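PDB 6W5G: BAT-2 beta-lactamase from Bacillus atrophaeus, which hydrolyses beta-lactam antibiotics as a class D serine beta-lactamase, and so probably contributes to antibiotic resistance in this Gram-positive bacterium. Local coordinates for residues I179-Y183 against H236-F240. Sequence-based numbering, arbitrary orientation.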
ATOM      1  N   ILE A 179       6.733   1.411   4.087  1.00 10.92           N
ATOM      2  CA  ILE A 179       6.181   0.154   4.588  1.00 11.03           C
ATOM      3  C   ILE A 179       7.134  -0.491   5.582  1.00  9.99           C
ATOM      4  O   ILE A 179       6.703  -1.064   6.592  1.00 10.48           O
ATOM      5  CB  ILE A 179       5.811  -0.795   3.430  1.00 10.37           C
ATOM      6  CG1 ILE A 179       4.704  -0.182   2.566  1.00 12.14           C
ATOM      7  CG2 ILE A 179       5.384  -2.171   3.972  1.00 11.79           C
ATOM      8  CD1 ILE A 179       3.409   0.043   3.297  1.00 13.03           C
ATOM      9  N   GLU A 180       8.444  -0.395   5.332  1.00 10.86           N
ATOM     10  CA  GLU A 180       9.403  -0.945   6.286  1.00 10.66           C
ATOM     11  C   GLU A 180       9.322  -0.221   7.627  1.00 11.06           C
ATOM     12  O   GLU A 180       9.416  -0.851   8.691  1.00 11.25           O
ATOM     13  CB  GLU A 180      10.823  -0.878   5.719  1.00 11.44           C
ATOM     14  CG  GLU A 180      11.853  -1.485   6.669  1.00 14.31           C
ATOM     15  CD  GLU A 180      13.249  -1.515   6.089  1.00 19.01           C
ATOM     16  OE1 GLU A 180      13.434  -1.037   4.952  1.00 21.50           O
ATOM     17  OE2 GLU A 180      14.168  -2.004   6.782  1.00 21.56           O
ATOM     18  N   HIS A 181       9.141   1.103   7.593  1.00 10.95           N
ATOM     19  CA  HIS A 181       8.984   1.863   8.829  1.00 11.88           C
ATOM     20  C   HIS A 181       7.704   1.481   9.556  1.00 10.96           C
ATOM     21  O   HIS A 181       7.683   1.417  10.789  1.00 12.00           O
ATOM     22  CB  HIS A 181       9.024   3.362   8.534  1.00 13.71           C
ATOM     23  CG  HIS A 181      10.352   3.836   8.036  1.00 19.37           C
ATOM     24  ND1 HIS A 181      10.494   4.952   7.241  1.00 22.88           N
ATOM     25  CD2 HIS A 181      11.596   3.329   8.197  1.00 22.86           C
ATOM     26  CE1 HIS A 181      11.772   5.128   6.955  1.00 24.01           C
ATOM     27  NE2 HIS A 181      12.463   4.157   7.526  1.00 23.92           N
ATOM     28  N   LEU A 182       6.626   1.226   8.810  1.00 10.34           N
ATOM     29  CA  LEU A 182       5.393   0.767   9.435  1.00 10.83           C
ATOM     30  C   LEU A 182       5.574  -0.612  10.052  1.00 10.50           C
ATOM     31  O   LEU A 182       5.130  -0.860  11.185  1.00 10.13           O
ATOM     32  CB  LEU A 182       4.271   0.755   8.403  1.00 10.29           C
ATOM     33  CG  LEU A 182       2.941   0.176   8.887  1.00  9.35           C
ATOM     34  CD1 LEU A 182       2.439   0.905  10.129  1.00 10.38           C
ATOM     35  CD2 LEU A 182       1.897   0.196   7.767  1.00 10.53           C
ATOM     36  N   TYR A 183       6.232  -1.522   9.325  1.00 10.62           N
ATOM     37  CA  TYR A 183       6.495  -2.854   9.862  1.00 12.07           C
ATOM     38  C   TYR A 183       7.277  -2.778  11.168  1.00 12.67           C
ATOM     39  O   TYR A 183       6.925  -3.435  12.157  1.00 12.52           O
ATOM     40  CB  TYR A 183       7.260  -3.694   8.832  1.00 12.64           C
ATOM     41  CG  TYR A 183       7.641  -5.054   9.365  1.00 14.10           C
ATOM     42  CD1 TYR A 183       6.758  -6.126   9.288  1.00 15.79           C
ATOM     43  CD2 TYR A 183       8.867  -5.262   9.981  1.00 15.55           C
ATOM     44  CE1 TYR A 183       7.097  -7.364   9.796  1.00 17.46           C
ATOM     45  CE2 TYR A 183       9.212  -6.488  10.484  1.00 16.70           C
ATOM     46  CZ  TYR A 183       8.328  -7.539  10.390  1.00 17.39           C
ATOM     47  OH  TYR A 183       8.662  -8.776  10.895  1.00 20.31           O
ATOM     48  N   HIS A 236      10.937 -15.476   9.587  1.00 26.01           N
ATOM     49  CA  HIS A 236      11.375 -14.649   8.470  1.00 23.78           C
ATOM     50  C   HIS A 236      10.282 -13.667   8.084  1.00 21.75           C
ATOM     51  O   HIS A 236       9.094 -13.988   8.132  1.00 24.17           O
ATOM     52  CB  HIS A 236      11.759 -15.487   7.241  1.00 25.96           C
ATOM     53  CG  HIS A 236      12.895 -16.433   7.482  1.00 28.24           C
ATOM     54  ND1 HIS A 236      14.215 -16.058   7.359  1.00 29.01           N
ATOM     55  CD2 HIS A 236      12.906 -17.739   7.839  1.00 29.52           C
ATOM     56  CE1 HIS A 236      14.991 -17.091   7.633  1.00 30.08           C
ATOM     57  NE2 HIS A 236      14.223 -18.124   7.926  1.00 29.83           N
ATOM     58  N   SER A 237      10.693 -12.470   7.693  1.00 17.15           N
ATOM     59  CA  SER A 237       9.738 -11.513   7.164  1.00 16.05           C
ATOM     60  C   SER A 237      10.414 -10.684   6.087  1.00 14.08           C
ATOM     61  O   SER A 237      11.633 -10.494   6.106  1.00 15.01           O
ATOM     62  CB  SER A 237       9.142 -10.627   8.259  1.00 17.87           C
ATOM     63  OG  SER A 237      10.160  -9.974   8.985  1.00 19.23           O
ATOM     64  N   TYR A 238       9.607 -10.198   5.147  1.00 12.23           N
ATOM     65  CA  TYR A 238      10.102  -9.519   3.959  1.00 11.35           C
ATOM     66  C   TYR A 238       9.151  -8.388   3.602  1.00 10.92           C
ATOM     67  O   TYR A 238       7.933  -8.555   3.670  1.00 11.93           O
ATOM     68  CB  TYR A 238      10.208 -10.487   2.765  1.00 11.33           C
ATOM     69  CG  TYR A 238      10.970 -11.763   3.076  1.00 12.52           C
ATOM     70  CD1 TYR A 238      10.355 -12.827   3.738  1.00 14.12           C
ATOM     71  CD2 TYR A 238      12.309 -11.901   2.719  1.00 14.28           C
ATOM     72  CE1 TYR A 238      11.052 -13.981   4.039  1.00 14.28           C
ATOM     73  CE2 TYR A 238      13.013 -13.063   3.009  1.00 14.66           C
ATOM     74  CZ  TYR A 238      12.380 -14.098   3.668  1.00 15.27           C
ATOM     75  OH  TYR A 238      13.075 -15.252   3.969  1.00 17.56           O
ATOM     76  N   ILE A 239       9.713  -7.239   3.227  1.00 10.67           N
ATOM     77  CA  ILE A 239       8.962  -6.089   2.723  1.00  9.89           C
ATOM     78  C   ILE A 239       9.028  -6.132   1.206  1.00  9.32           C
ATOM     79  O   ILE A 239      10.087  -6.419   0.637  1.00 11.29           O
ATOM     80  CB  ILE A 239       9.590  -4.769   3.223  1.00 10.97           C
ATOM     81  CG1 ILE A 239       9.987  -4.850   4.698  1.00 12.62           C
ATOM     82  CG2 ILE A 239       8.685  -3.573   2.926  1.00 10.91           C
ATOM     83  CD1 ILE A 239       8.832  -5.109   5.644  1.00 14.04           C
ATOM     84  N   PHE A 240       7.918  -5.832   0.537  1.00  9.27           N
ATOM     85  CA  PHE A 240       7.941  -5.840  -0.919  1.00  8.33           C
ATOM     86  C   PHE A 240       7.197  -4.642  -1.491  1.00  8.81           C
ATOM     87  O   PHE A 240       6.277  -4.090  -0.874  1.00  9.14           O
ATOM     88  CB  PHE A 240       7.355  -7.141  -1.501  1.00  9.22           C
ATOM     89  CG  PHE A 240       5.960  -7.426  -1.026  1.00 10.02           C
ATOM     90  CD1 PHE A 240       4.865  -6.740  -1.555  1.00 10.47           C
ATOM     91  CD2 PHE A 240       5.741  -8.374  -0.037  1.00 12.20           C
ATOM     92  CE1 PHE A 240       3.588  -6.980  -1.084  1.00 11.51           C
ATOM     93  CE2 PHE A 240       4.463  -8.628   0.425  1.00 11.58           C
ATOM     94  CZ  PHE A 240       3.386  -7.939  -0.107  1.00 11.83           C
TER
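Y183 and I239 meet where helix 172-184 lies against strand 236-244, and the hydroxyl of Y183 goes on to meet S237. I239 CD1 comes within 3.8 Å of Y183 CB and nearly as close to the root of the ring, which it approaches obliquely. At the far end of the ring, S237 OG donates a hydrogen bond of 2.7 Å to Y183 OH, while S237 CB lies 3.3 Å from the same oxygen. Y183 thus bridges two successive inward-facing residues of the strand, methyl at its base and hydroxyl at its end. Its torsion explains this reach: CG is anti to the backbone N (chi1 176°), which extends the ring from the helix toward the start of the strand segment.

The second branch of I239 serves the preceding helical turn. I239 CG2 packs 3.7 Å from I179 CG2, and the backbone N of E180 lies 4.0 Å from I239 CG2. The side chain of E180 meets I239 through its aliphatic root, CB lying 4.2 Å from I239 CG1, on the branch that ends in CD1. The extended chain beyond it carries the carboxylate to a salt bridge with K184, so the charge is met within the helix. I179 and Y183 fall one turn apart on the same helical face, consistent with the backbone hydrogen bond of 2.8 Å from Y183 N to I179 O.

Further out, F230 of strand 225-233 touches I179 and I239 and meets the Y183 ring edge-to-face. Backbone hydrogen bonds of S237 with V55 and of I239 with H53 hold the strand in the sheet, with both side chains toward the helix. The segment axes run roughly antiparallel, at 148°. Helix 172-184 packs on one face of the antiparallel sheet, here over the start of strand 236-244, in the fold shared by serine beta-lactamases and penicillin-binding protein transpeptidase domains; Y238 and F240 point to the opposite face, where F240 packs on helix 248-261, while strands 48-54 and 225-233 flank strand 236-244.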